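PDB 5ZIG: cellobiose 2-epimerase from Spirochaeta thermophila DSM 6192, which probably catalyses the reversible epimerization of cellobiose at its reducing end, giving beta-D-glucosyl-(1->4)-D-mannose. Local coordinates for residues R311-W315 / W360-P366; E17-Q21 / W345-M349; Y42-T46 / E375-M379; S232-L236 / G248-D254. All coordinates share one frame; numbering follows the deposited sequence.

Contact 1 of 4, residues R311-W315 / W360-P366; sequences RARVW and WFWAVTP
The carbonyl oxygen of Trp362 is approached by three groups of 311-315. The amide N of Trp315 gives it a nearly straight hydrogen bond of 2.8 Å (173° at the hydrogen) from above the carbonyl plane, Val314 CA adds a CA-H...O contact, and the Trp315 indole reaches it with CE3 at the ring edge. Two residues along, Arg313 and Val364 form an antiparallel hydrogen-bonded pair, with Arg313 N to Val364 O and Val364 N to Arg313 O both at 2.9 Å. Val314 and Ala363, the non-hydrogen-bonded pair in between, put their side chains on the other face, where Val314 CG2 lies 3.8 Å from Ala363 CB.

Trp362 has CG anti to its backbone N (chi1 175°), which lays the indole alongside Val314. Trp315 turns its edge onto that indole in an edge-to-face pair with planes at 51°, CZ3 standing 3.4 Å from Trp362 CE3. If a leucine stood in place of Trp362, the edge of Trp315 would probably lose the flat surface it rests on and the Val314 methyls part of their cover. Farther out, the bent chain of Arg313 sets one guanidinium face over the Pro366 ring, with NH1 3.7 Å from CG, while the same NH1 donates to Arg311 O at 2.7 Å; NE is held by Ser298. Trp362 also stacks on Tyr374, and Trp315 makes a cation-pi contact with Lys381. The bridges Arg313-Val364 and Val314-Ala363 form the short antiparallel ladder that attaches edge strand 363-364 to the four-stranded sheet of this (alpha/alpha)6-barrel enzyme.

Contact 2 of 4, residues E17-Q21 / W345-M349; sequences ELAAQ and WRFIM
The helices carrying Glu17 and Trp345 run in roughly the same direction, their local axes 12.3 Å apart at closest approach and inclined by 36°, a separation wide enough for long side chains to interleave. Trp345 fills the gap. Its CG is anti to the backbone N (chi1 -180°), which projects the indole toward helix 7-31, where NE1 donates to Glu17 OE1 at 2.9 Å. The carboxylate oxygen lies in the ring plane and accepts through its anti lone pair, although the bond is bent to 140° at the hydrogen. Glu17 OE2 is taken by Gln13, one turn earlier on the same helix.

Both faces of the indole are occupied. Leu18 CD2 sits over the six-membered ring in a CH-pi contact, 3.4 Å from the centroid, and Met349 CG lies against the opposite face. Bends at chi2 and chi3 fold Met349 back, bringing SD to 3.9 Å from Gln21 CG and CE to 3.8 Å from Glu17 CB. The Gln21 amide oxygen accepts from Trp360. Counted along the chain, these are the first and eleventh of twelve helices, and their near-parallel packing is consistent with neighbours in the outer layer of an (alpha/alpha)6 barrel, joined where the ring closes.

Contact 3 of 4, residues Y42-T46 / E375-M379; sequences YGSIT and EKGGM
A classic beta bulge joins the short strand around Ser44 and Ile45 to the loop 375-379, in a part of the (alpha/alpha)6-barrel fold where N-terminal and C-terminal regions of the chain meet. Lys376 and Gly377 together face Ile45, whose carbonyl oxygen accepts from both amides: Lys376 N at 2.6 Å and Gly377 N at 3.0 Å. In return Ile45 N donates to Gly377 O at 2.7 Å, completing a single antiparallel bridge. The loop thus lines one edge of strand 44-45, which also pairs with strand 49-50.

Side chains reinforce the backbone bonds. Glu375 holds CG between its backbone N and carbonyl carbon (chi1 48°), and a bend at chi2 turns the carboxylate back to Ser44, whose OG donates to OE1 at 2.9 Å from above the carboxylate plane. With an alanine in place of Glu375, the Ser44 hydroxyl would probably be left without this acceptor and free to turn. Lys376 starts beside Ile45, CB 4.1 Å from CG2, then leads off to a salt bridge with Asp354 and a bond to Gly358 O. Ile45 itself packs on Phe29 and Trp30 of helix 7-31.

The two glycines leave room for this close approach. A CB on Gly377 would collide with Ile45 CD1, and one on Gly378 would run into Glu375 OE2. Without a side chain, Gly378 comes right up to the strand, its CA making a CA-H...O contact with Gly43 O at 3.1 Å.

Contact 4 of 4, residues S232-L236 / G248-D254; sequences SHLGL and GISFGHD
A His-carboxylate hydrogen bond fastens loop 232-236 to the N-capped start of helix 251-269, one of the helices of the (alpha/alpha)6 barrel, where Asp254 uses both carboxylate oxygens. OD2 accepts from His233 ND1 at 2.8 Å, met nearly end-on with ring and carboxylate planes 37° apart. OD1 takes the backbone N of Leu234 at 3.1 Å, an almost straight bond (169°) that arrives from above the carboxylate plane.

The helix begins at the N-cap residue Ser250. Its OG receives only a weak bond from His253 N but lies 2.9 Å from His253 ND1 in a hydrogen bond whose direction is open, while Ser250 O accepts from Asp254 N. Ser250 N is satisfied by water 1, which also has Leu234 O and Asp254 OD1 among the acceptors in its reach. Leu236 N donates to water 3 at 3.0 Å, and that water in turn donates a hydrogen bond to Gly248 O at 2.8 Å. Water 2 lies between the same Gly248 oxygen and Leu234 O, so ordered solvent joins the two backbones where they do not bond directly.

Apolar groups fill in around this network. Ile249 CD1 rests over the centre of the His233 ring, and Leu236 CD1 lies 3.5 Å from Gly248 O.

Overall arrangement
Contacts 1, 2 and 3 form a connected group, whereas contact 4 stands apart, its centre about 18 Å from that of contact 1. Contact 1 touches both companions: Trp360 meets Gln21 and Ile348 of contact 2, and Lys376 of contact 3. Contacts 2 and 3, their centres about 22 Å apart, do not touch. Both span more than 320 residues; contact 4 is nested inside both loops and closes before contact 1 opens, contact 1 is nested within contact 3, and the segments of contact 2 alternate with those of contacts 1 and 3. Contacts 1 and 4 share the four-stranded sheet, at its outermost strands. Contact 1 thus connects this sheet to the helix pair of contact 2, consistent with closure of the helical ring there.

Contact 1 of 4, residues R311-W315 / W360-P366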
loop_
_atom_site.group_PDB
_atom_site.type_symbol
_atom_site.label_atom_id
_atom_site.label_comp_id
_atom_site.label_asym_id
_atom_site.label_seq_id
_atom_site.Cartn_x
_atom_site.Cartn_y
_atom_site.Cartn_z
ATOM N N ARG A 311 -9.349 0.106 -18.586
ATOM C CA ARG A 311 -8.411 1.170 -18.895
ATOM C C ARG A 311 -8.594 2.371 -17.995
ATOM O O ARG A 311 -7.990 3.422 -18.246
ATOM C CB ARG A 311 -8.527 1.556 -20.370
ATOM C CG ARG A 311 -8.046 0.443 -21.280
ATOM C CD ARG A 311 -8.583 0.568 -22.688
ATOM N NE ARG A 311 -7.945 -0.405 -23.570
ATOM C CZ ARG A 311 -8.597 -1.392 -24.182
ATOM N NH1 ARG A 311 -9.897 -1.523 -24.007
ATOM N NH2 ARG A 311 -7.950 -2.240 -24.969
ATOM N N ALA A 312 -9.410 2.236 -16.955
ATOM C CA ALA A 312 -9.488 3.274 -15.943
ATOM C C ALA A 312 -8.097 3.577 -15.405
ATOM O O ALA A 312 -7.308 2.669 -15.119
ATOM C CB ALA A 312 -10.414 2.856 -14.802
ATOM N N ARG A 313 -7.824 4.843 -15.266
ATOM C CA ARG A 313 -6.614 5.329 -14.725
ATOM C C ARG A 313 -6.921 5.644 -13.282
ATOM O O ARG A 313 -7.408 6.671 -12.978
ATOM C CB ARG A 313 -6.105 6.542 -15.487
ATOM C CG ARG A 313 -5.054 6.248 -16.510
ATOM C CD ARG A 313 -5.394 5.117 -17.404
ATOM N NE ARG A 313 -4.525 5.009 -18.521
ATOM C CZ ARG A 313 -4.684 4.204 -19.535
ATOM N NH1 ARG A 313 -5.688 3.366 -19.606
ATOM N NH2 ARG A 313 -3.820 4.228 -20.500
ATOM N N VAL A 314 -6.571 4.691 -12.437
ATOM C CA VAL A 314 -6.797 4.696 -11.006
ATOM C C VAL A 314 -5.653 5.283 -10.188
ATOM O O VAL A 314 -4.530 5.002 -10.417
ATOM C CB VAL A 314 -7.181 3.279 -10.547
ATOM C CG1 VAL A 314 -7.312 3.177 -9.054
ATOM C CG2 VAL A 314 -8.452 2.837 -11.211
ATOM N N TRP A 315 -5.990 6.133 -9.267
ATOM C CA TRP A 315 -5.063 6.832 -8.419
ATOM C C TRP A 315 -3.857 6.048 -7.837
ATOM O O TRP A 315 -2.769 6.472 -8.069
ATOM C CB TRP A 315 -5.771 7.738 -7.389
ATOM C CG TRP A 315 -5.758 7.277 -6.012
ATOM C CD1 TRP A 315 -4.937 7.660 -5.049
ATOM C CD2 TRP A 315 -6.480 6.187 -5.503
ATOM N NE1 TRP A 315 -5.135 6.953 -3.938
ATOM C CE2 TRP A 315 -6.096 6.026 -4.192
ATOM C CE3 TRP A 315 -7.467 5.364 -6.013
ATOM C CZ2 TRP A 315 -6.666 5.072 -3.382
ATOM C CZ3 TRP A 315 -8.005 4.444 -5.237
ATOM C CH2 TRP A 315 -7.610 4.291 -3.923
ATOM N N TRP A 360 -7.205 13.754 -4.453
ATOM C CA TRP A 360 -7.077 13.135 -5.727
ATOM C C TRP A 360 -8.314 12.340 -6.122
ATOM O O TRP A 360 -8.944 11.752 -5.309
ATOM C CB TRP A 360 -5.880 12.173 -5.749
ATOM C CG TRP A 360 -4.462 12.709 -5.539
ATOM C CD1 TRP A 360 -4.089 13.897 -5.033
ATOM C CD2 TRP A 360 -3.253 12.028 -5.810
ATOM N NE1 TRP A 360 -2.784 14.011 -4.970
ATOM C CE2 TRP A 360 -2.221 12.880 -5.462
ATOM C CE3 TRP A 360 -2.944 10.792 -6.318
ATOM C CZ2 TRP A 360 -0.904 12.527 -5.608
ATOM C CZ3 TRP A 360 -1.646 10.463 -6.463
ATOM C CH2 TRP A 360 -0.649 11.321 -6.108
ATOM N N PHE A 361 -8.685 12.381 -7.385
ATOM C CA PHE A 361 -9.754 11.522 -7.868
ATOM C C PHE A 361 -9.374 10.058 -7.679
ATOM O O PHE A 361 -8.198 9.696 -7.719
ATOM C CB PHE A 361 -10.045 11.831 -9.330
ATOM C CG PHE A 361 -10.658 13.206 -9.543
ATOM C CD1 PHE A 361 -10.037 14.162 -10.352
ATOM C CD2 PHE A 361 -11.848 13.546 -8.915
ATOM C CE1 PHE A 361 -10.610 15.427 -10.533
ATOM C CE2 PHE A 361 -12.424 14.806 -9.094
ATOM C CZ PHE A 361 -11.806 15.744 -9.908
ATOM N N TRP A 362 -10.385 9.215 -7.415
ATOM C CA TRP A 362 -10.160 7.770 -7.437
ATOM C C TRP A 362 -9.636 7.310 -8.796
ATOM O O TRP A 362 -8.772 6.432 -8.871
ATOM C CB TRP A 362 -11.461 7.032 -7.105
ATOM C CG TRP A 362 -11.332 5.543 -7.223
ATOM C CD1 TRP A 362 -11.265 4.803 -8.375
ATOM C CD2 TRP A 362 -11.278 4.605 -6.142
ATOM N NE1 TRP A 362 -11.152 3.470 -8.076
ATOM C CE2 TRP A 362 -11.165 3.317 -6.712
ATOM C CE3 TRP A 362 -11.325 4.731 -4.748
ATOM C CZ2 TRP A 362 -11.071 2.163 -5.939
ATOM C CZ3 TRP A 362 -11.227 3.577 -3.976
ATOM C CH2 TRP A 362 -11.101 2.310 -4.579
ATOM N N ALA A 363 -10.175 7.872 -9.880
ATOM C CA ALA A 363 -9.834 7.433 -11.226
ATOM C C ALA A 363 -10.307 8.453 -12.260
ATOM O O ALA A 363 -11.258 9.214 -12.037
ATOM C CB ALA A 363 -10.429 6.055 -11.528
ATOM N N VAL A 364 -9.600 8.461 -13.391
ATOM C CA VAL A 364 -9.937 9.282 -14.542
ATOM C C VAL A 364 -9.823 8.435 -15.806
ATOM O O VAL A 364 -9.259 7.339 -15.798
ATOM C CB VAL A 364 -9.045 10.537 -14.605
ATOM C CG1 VAL A 364 -9.267 11.437 -13.403
ATOM C CG2 VAL A 364 -7.581 10.082 -14.580
ATOM N N THR A 365 -10.367 8.952 -16.900
ATOM C CA THR A 365 -10.249 8.260 -18.179
ATOM C C THR A 365 -8.805 8.367 -18.657
ATOM O O THR A 365 -8.045 9.189 -18.142
ATOM C CB THR A 365 -11.189 8.880 -19.222
ATOM O OG1 THR A 365 -10.836 10.254 -19.421
ATOM C CG2 THR A 365 -12.621 8.809 -18.739
ATOM N N PRO A 366 -8.392 7.544 -19.633
ATOM C CA PRO A 366 -7.027 7.697 -20.173
ATOM C C PRO A 366 -6.742 9.118 -20.606
ATOM O O PRO A 366 -5.591 9.576 -20.547
ATOM C CB PRO A 366 -7.002 6.730 -21.366
ATOM C CG PRO A 366 -8.105 5.756 -21.093
ATOM C CD PRO A 366 -9.159 6.517 -20.367
#

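Contact 2 of 4, residues E17-Q21 / W345-M349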
loop_
_atom_site.group_PDB
_atom_site.type_symbol
_atom_site.label_atom_id
_atom_site.label_comp_id
_atom_site.label_asym_id
_atom_site.label_seq_id
_atom_site.Cartn_x
_atom_site.Cartn_y
_atom_site.Cartn_z
ATOM N N GLU A 17 7.031 19.601 -6.238
ATOM C CA GLU A 17 5.603 19.312 -6.349
ATOM C C GLU A 17 5.204 18.182 -5.407
ATOM O O GLU A 17 4.111 18.204 -4.828
ATOM C CB GLU A 17 5.245 18.956 -7.791
ATOM C CG GLU A 17 5.790 19.986 -8.788
ATOM C CD GLU A 17 5.549 19.636 -10.252
ATOM O OE1 GLU A 17 5.267 18.465 -10.567
ATOM O OE2 GLU A 17 5.646 20.550 -11.093
ATOM N N LEU A 18 6.083 17.189 -5.245
ATOM C CA LEU A 18 5.848 16.142 -4.258
ATOM C C LEU A 18 5.634 16.745 -2.881
ATOM O O LEU A 18 4.695 16.367 -2.169
ATOM C CB LEU A 18 7.015 15.152 -4.253
ATOM C CG LEU A 18 7.207 14.324 -5.523
ATOM C CD1 LEU A 18 8.517 13.556 -5.509
ATOM C CD2 LEU A 18 6.061 13.378 -5.731
ATOM N N ALA A 19 6.462 17.726 -2.512
ATOM C CA ALA A 19 6.353 18.330 -1.189
ATOM C C ALA A 19 5.096 19.183 -1.061
ATOM O O ALA A 19 4.438 19.172 -0.011
ATOM C CB ALA A 19 7.595 19.165 -0.887
ATOM N N ALA A 20 4.761 19.948 -2.106
ATOM C CA ALA A 20 3.554 20.770 -2.066
ATOM C C ALA A 20 2.306 19.894 -2.008
ATOM O O ALA A 20 1.378 20.158 -1.236
ATOM C CB ALA A 20 3.500 21.697 -3.285
ATOM N N GLN A 21 2.267 18.853 -2.833
ATOM C CA GLN A 21 1.142 17.936 -2.820
ATOM C C GLN A 21 0.929 17.347 -1.430
ATOM O O GLN A 21 -0.165 17.465 -0.865
ATOM C CB GLN A 21 1.369 16.836 -3.846
ATOM C CG GLN A 21 0.932 17.232 -5.210
ATOM C CD GLN A 21 -0.558 17.423 -5.283
ATOM O OE1 GLN A 21 -1.325 16.578 -4.816
ATOM N NE2 GLN A 21 -0.984 18.532 -5.878
ATOM N N TRP A 345 4.188 11.027 -13.174
ATOM C CA TRP A 345 3.911 12.099 -12.221
ATOM C C TRP A 345 3.189 13.260 -12.895
ATOM O O TRP A 345 2.285 13.865 -12.307
ATOM C CB TRP A 345 5.202 12.604 -11.566
ATOM C CG TRP A 345 4.888 13.702 -10.587
ATOM C CD1 TRP A 345 5.109 15.041 -10.749
ATOM C CD2 TRP A 345 4.232 13.555 -9.321
ATOM N NE1 TRP A 345 4.653 15.739 -9.646
ATOM C CE2 TRP A 345 4.103 14.851 -8.761
ATOM C CE3 TRP A 345 3.748 12.450 -8.598
ATOM C CZ2 TRP A 345 3.514 15.072 -7.518
ATOM C CZ3 TRP A 345 3.171 12.672 -7.371
ATOM C CH2 TRP A 345 3.042 13.979 -6.846
ATOM N N ARG A 346 3.592 13.589 -14.125
ATOM C CA ARG A 346 2.898 14.611 -14.897
ATOM C C ARG A 346 1.435 14.235 -15.096
ATOM O O ARG A 346 0.542 15.081 -14.962
ATOM C CB ARG A 346 3.615 14.804 -16.243
ATOM C CG ARG A 346 3.169 16.013 -17.048
ATOM C CD ARG A 346 3.095 17.260 -16.183
ATOM N NE ARG A 346 2.805 18.450 -16.978
ATOM C CZ ARG A 346 2.447 19.619 -16.459
ATOM N NH1 ARG A 346 2.336 19.745 -15.140
ATOM N NH2 ARG A 346 2.203 20.659 -17.256
ATOM N N PHE A 347 1.168 12.961 -15.393
ATOM C CA PHE A 347 -0.213 12.526 -15.543
ATOM C C PHE A 347 -1.000 12.773 -14.256
ATOM O O PHE A 347 -2.122 13.299 -14.292
ATOM C CB PHE A 347 -0.264 11.046 -15.939
ATOM C CG PHE A 347 -1.642 10.580 -16.290
ATOM C CD1 PHE A 347 -2.154 10.797 -17.567
ATOM C CD2 PHE A 347 -2.450 9.967 -15.323
ATOM C CE1 PHE A 347 -3.429 10.403 -17.890
ATOM C CE2 PHE A 347 -3.721 9.566 -15.632
ATOM C CZ PHE A 347 -4.221 9.781 -16.925
ATOM N N ILE A 348 -0.400 12.432 -13.113
ATOM C CA ILE A 348 -1.043 12.635 -11.819
ATOM C C ILE A 348 -1.340 14.107 -11.597
ATOM O O ILE A 348 -2.455 14.483 -11.215
ATOM C CB ILE A 348 -0.159 12.083 -10.687
ATOM C CG1 ILE A 348 0.046 10.577 -10.820
ATOM C CG2 ILE A 348 -0.756 12.436 -9.327
ATOM C CD1 ILE A 348 1.170 10.053 -9.912
ATOM N N MET A 349 -0.323 14.956 -11.770
ATOM C CA MET A 349 -0.516 16.393 -11.578
ATOM C C MET A 349 -1.563 16.958 -12.534
ATOM O O MET A 349 -2.358 17.826 -12.151
ATOM C CB MET A 349 0.815 17.134 -11.766
ATOM C CG MET A 349 1.826 16.899 -10.640
ATOM S SD MET A 349 1.288 17.548 -9.049
ATOM C CE MET A 349 1.750 19.273 -9.167
#

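Contact 3 of 4, residues Y42-T46 / E375-M379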
loop_
_atom_site.group_PDB
_atom_site.type_symbol
_atom_site.label_atom_id
_atom_site.label_comp_id
_atom_site.label_asym_id
_atom_site.label_seq_id
_atom_site.Cartn_x
_atom_site.Cartn_y
_atom_site.Cartn_z
ATOM N N TYR A 42 -13.880 10.114 9.134
ATOM C CA TYR A 42 -15.162 9.755 8.532
ATOM C C TYR A 42 -14.989 8.584 7.578
ATOM O O TYR A 42 -13.936 8.401 6.958
ATOM C CB TYR A 42 -15.805 10.953 7.801
ATOM C CG TYR A 42 -16.170 12.077 8.745
ATOM C CD1 TYR A 42 -17.113 11.880 9.743
ATOM C CD2 TYR A 42 -15.532 13.322 8.671
ATOM C CE1 TYR A 42 -17.440 12.894 10.634
ATOM C CE2 TYR A 42 -15.853 14.341 9.556
ATOM C CZ TYR A 42 -16.815 14.114 10.537
ATOM O OH TYR A 42 -17.156 15.096 11.426
ATOM N N GLY A 43 -16.037 7.759 7.505
ATOM C CA GLY A 43 -15.962 6.480 6.826
ATOM C C GLY A 43 -16.167 6.530 5.335
ATOM O O GLY A 43 -15.718 5.613 4.642
ATOM N N SER A 44 -16.834 7.571 4.829
ATOM C CA SER A 44 -17.059 7.729 3.396
ATOM C C SER A 44 -17.145 9.207 3.031
ATOM O O SER A 44 -17.864 9.960 3.696
ATOM C CB SER A 44 -18.339 7.012 2.962
ATOM O OG SER A 44 -18.450 7.027 1.554
ATOM N N ILE A 45 -16.435 9.611 1.965
ATOM C CA ILE A 45 -16.394 11.001 1.498
ATOM C C ILE A 45 -16.584 11.034 -0.012
ATOM O O ILE A 45 -15.836 10.381 -0.749
ATOM C CB ILE A 45 -15.066 11.706 1.843
ATOM C CG1 ILE A 45 -14.722 11.579 3.324
ATOM C CG2 ILE A 45 -15.085 13.191 1.372
ATOM C CD1 ILE A 45 -13.229 11.658 3.580
ATOM N N THR A 46 -17.549 11.836 -0.474
ATOM C CA THR A 46 -17.683 12.142 -1.888
ATOM C C THR A 46 -17.522 13.651 -2.035
ATOM O O THR A 46 -16.398 14.156 -2.012
ATOM C CB THR A 46 -19.025 11.664 -2.442
ATOM O OG1 THR A 46 -20.074 12.403 -1.801
ATOM C CG2 THR A 46 -19.202 10.169 -2.189
ATOM N N GLU A 375 -15.947 7.298 -4.602
ATOM C CA GLU A 375 -15.681 8.185 -3.515
ATOM C C GLU A 375 -14.301 8.787 -3.539
ATOM O O GLU A 375 -13.433 8.356 -4.217
ATOM C CB GLU A 375 -15.918 7.546 -2.176
ATOM C CG GLU A 375 -15.309 6.201 -1.998
ATOM C CD GLU A 375 -16.187 5.323 -1.150
ATOM O OE1 GLU A 375 -17.298 5.722 -0.746
ATOM O OE2 GLU A 375 -15.750 4.215 -0.903
ATOM N N LYS A 376 -14.206 9.823 -2.752
ATOM C CA LYS A 376 -13.003 10.521 -2.502
ATOM C C LYS A 376 -12.271 9.848 -1.358
ATOM O O LYS A 376 -11.097 9.832 -1.327
ATOM C CB LYS A 376 -13.295 11.896 -2.067
ATOM C CG LYS A 376 -13.071 12.939 -3.077
ATOM C CD LYS A 376 -11.700 12.958 -3.678
ATOM C CE LYS A 376 -11.809 13.790 -4.931
ATOM N NZ LYS A 376 -12.266 15.140 -4.603
ATOM N N GLY A 377 -13.011 9.348 -0.391
ATOM C CA GLY A 377 -12.476 8.652 0.744
ATOM C C GLY A 377 -13.422 7.583 1.225
ATOM O O GLY A 377 -14.575 7.773 1.141
ATOM N N GLY A 378 -12.910 6.463 1.695
ATOM C CA GLY A 378 -13.771 5.410 2.209
ATOM C C GLY A 378 -12.996 4.171 2.593
ATOM O O GLY A 378 -11.820 4.243 2.956
ATOM N N MET A 379 -13.674 3.030 2.502
ATOM C CA MET A 379 -13.058 1.757 2.863
ATOM C C MET A 379 -11.853 1.454 1.989
ATOM O O MET A 379 -10.951 0.720 2.405
ATOM C CB MET A 379 -14.076 0.623 2.746
ATOM C CG MET A 379 -15.294 0.782 3.631
ATOM S SD MET A 379 -15.051 -0.061 5.196
ATOM C CE MET A 379 -14.673 -1.734 4.650
#

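Contact 4 of 4, residues S232-L236 / G248-D254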
loop_
_atom_site.group_PDB
_atom_site.type_symbol
_atom_site.label_atom_id
_atom_site.label_comp_id
_atom_site.label_asym_id
_atom_site.label_seq_id
_atom_site.Cartn_x
_atom_site.Cartn_y
_atom_site.Cartn_z
ATOM N N SER A 232 6.745 -12.941 -15.062
ATOM C CA SER A 232 6.842 -11.483 -15.079
ATOM C C SER A 232 5.565 -10.776 -14.642
ATOM O O SER A 232 5.521 -9.536 -14.663
ATOM C CB SER A 232 7.243 -10.989 -16.475
ATOM O OG SER A 232 6.147 -10.999 -17.372
ATOM N N HIS A 233 4.538 -11.515 -14.239
ATOM C CA HIS A 233 3.357 -10.939 -13.619
ATOM C C HIS A 233 3.032 -11.701 -12.342
ATOM O O HIS A 233 3.308 -12.897 -12.216
ATOM C CB HIS A 233 2.162 -10.960 -14.569
ATOM C CG HIS A 233 2.419 -10.256 -15.866
ATOM N ND1 HIS A 233 2.249 -8.896 -16.019
ATOM C CD2 HIS A 233 2.844 -10.721 -17.066
ATOM C CE1 HIS A 233 2.552 -8.554 -17.259
ATOM N NE2 HIS A 233 2.917 -9.642 -17.915
ATOM N N LEU A 234 2.452 -10.983 -11.391
ATOM C CA LEU A 234 2.052 -11.574 -10.131
ATOM C C LEU A 234 0.685 -12.206 -10.309
ATOM O O LEU A 234 -0.279 -11.502 -10.632
ATOM C CB LEU A 234 1.990 -10.523 -9.037
ATOM C CG LEU A 234 3.236 -10.172 -8.262
ATOM C CD1 LEU A 234 4.313 -9.667 -9.222
ATOM C CD2 LEU A 234 2.828 -9.117 -7.260
ATOM N N GLY A 235 0.606 -13.521 -10.097
ATOM C CA GLY A 235 -0.688 -14.179 -10.090
ATOM C C GLY A 235 -1.610 -13.571 -9.051
ATOM O O GLY A 235 -1.172 -13.038 -8.031
ATOM N N LEU A 236 -2.910 -13.655 -9.309
ATOM C CA LEU A 236 -3.844 -13.017 -8.389
ATOM C C LEU A 236 -4.300 -13.946 -7.265
ATOM O O LEU A 236 -4.184 -13.597 -6.086
ATOM C CB LEU A 236 -5.054 -12.485 -9.167
ATOM C CG LEU A 236 -4.749 -11.349 -10.149
ATOM C CD1 LEU A 236 -6.004 -10.899 -10.870
ATOM C CD2 LEU A 236 -4.104 -10.176 -9.432
ATOM N N GLY A 248 -5.922 -13.054 -14.690
ATOM C CA GLY A 248 -5.893 -11.609 -14.771
ATOM C C GLY A 248 -4.601 -11.020 -14.237
ATOM O O GLY A 248 -3.814 -11.665 -13.538
ATOM N N ILE A 249 -4.405 -9.749 -14.569
ATOM C CA ILE A 249 -3.198 -9.001 -14.238
ATOM C C ILE A 249 -3.611 -7.675 -13.618
ATOM O O ILE A 249 -4.443 -6.957 -14.186
ATOM C CB ILE A 249 -2.326 -8.754 -15.484
ATOM C CG1 ILE A 249 -1.839 -10.076 -16.070
ATOM C CG2 ILE A 249 -1.160 -7.839 -15.159
ATOM C CD1 ILE A 249 -1.639 -10.026 -17.547
ATOM N N SER A 250 -3.044 -7.360 -12.447
ATOM C CA SER A 250 -3.164 -6.047 -11.818
ATOM C C SER A 250 -1.871 -5.272 -12.067
ATOM O O SER A 250 -0.848 -5.536 -11.431
ATOM C CB SER A 250 -3.448 -6.178 -10.333
ATOM O OG SER A 250 -3.590 -4.907 -9.716
ATOM N N PHE A 251 -1.924 -4.300 -12.987
ATOM C CA PHE A 251 -0.715 -3.552 -13.337
ATOM C C PHE A 251 -0.154 -2.822 -12.126
ATOM O O PHE A 251 1.064 -2.809 -11.910
ATOM C CB PHE A 251 -1.004 -2.570 -14.484
ATOM C CG PHE A 251 -1.464 -3.243 -15.737
ATOM C CD1 PHE A 251 -0.552 -3.675 -16.689
ATOM C CD2 PHE A 251 -2.810 -3.497 -15.942
ATOM C CE1 PHE A 251 -0.979 -4.328 -17.826
ATOM C CE2 PHE A 251 -3.245 -4.146 -17.081
ATOM C CZ PHE A 251 -2.330 -4.566 -18.024
ATOM N N GLY A 252 -1.036 -2.232 -11.308
ATOM C CA GLY A 252 -0.583 -1.570 -10.094
ATOM C C GLY A 252 0.077 -2.518 -9.101
ATOM O O GLY A 252 1.059 -2.159 -8.448
ATOM N N HIS A 253 -0.462 -3.730 -8.954
ATOM C CA HIS A 253 0.142 -4.668 -8.008
ATOM C C HIS A 253 1.483 -5.169 -8.526
ATOM O O HIS A 253 2.421 -5.362 -7.743
ATOM C CB HIS A 253 -0.800 -5.838 -7.712
ATOM C CG HIS A 253 -1.808 -5.532 -6.648
ATOM N ND1 HIS A 253 -3.166 -5.490 -6.897
ATOM C CD2 HIS A 253 -1.655 -5.210 -5.342
ATOM C CE1 HIS A 253 -3.807 -5.168 -5.787
ATOM N NE2 HIS A 253 -2.912 -4.986 -4.829
ATOM N N ASP A 254 1.600 -5.365 -9.844
ATOM C CA ASP A 254 2.888 -5.730 -10.425
ATOM C C ASP A 254 3.939 -4.691 -10.064
ATOM O O ASP A 254 4.958 -5.016 -9.442
ATOM C CB ASP A 254 2.780 -5.865 -11.943
ATOM C CG ASP A 254 2.171 -7.180 -12.387
ATOM O OD1 ASP A 254 1.686 -7.965 -11.542
ATOM O OD2 ASP A 254 2.152 -7.422 -13.602
HETATM O O HOH W 1 -0.820 -8.949 -11.464
HETATM O O HOH W 2 -1.018 -11.990 -13.009
HETATM O O HOH W 3 -3.796 -14.134 -12.170
#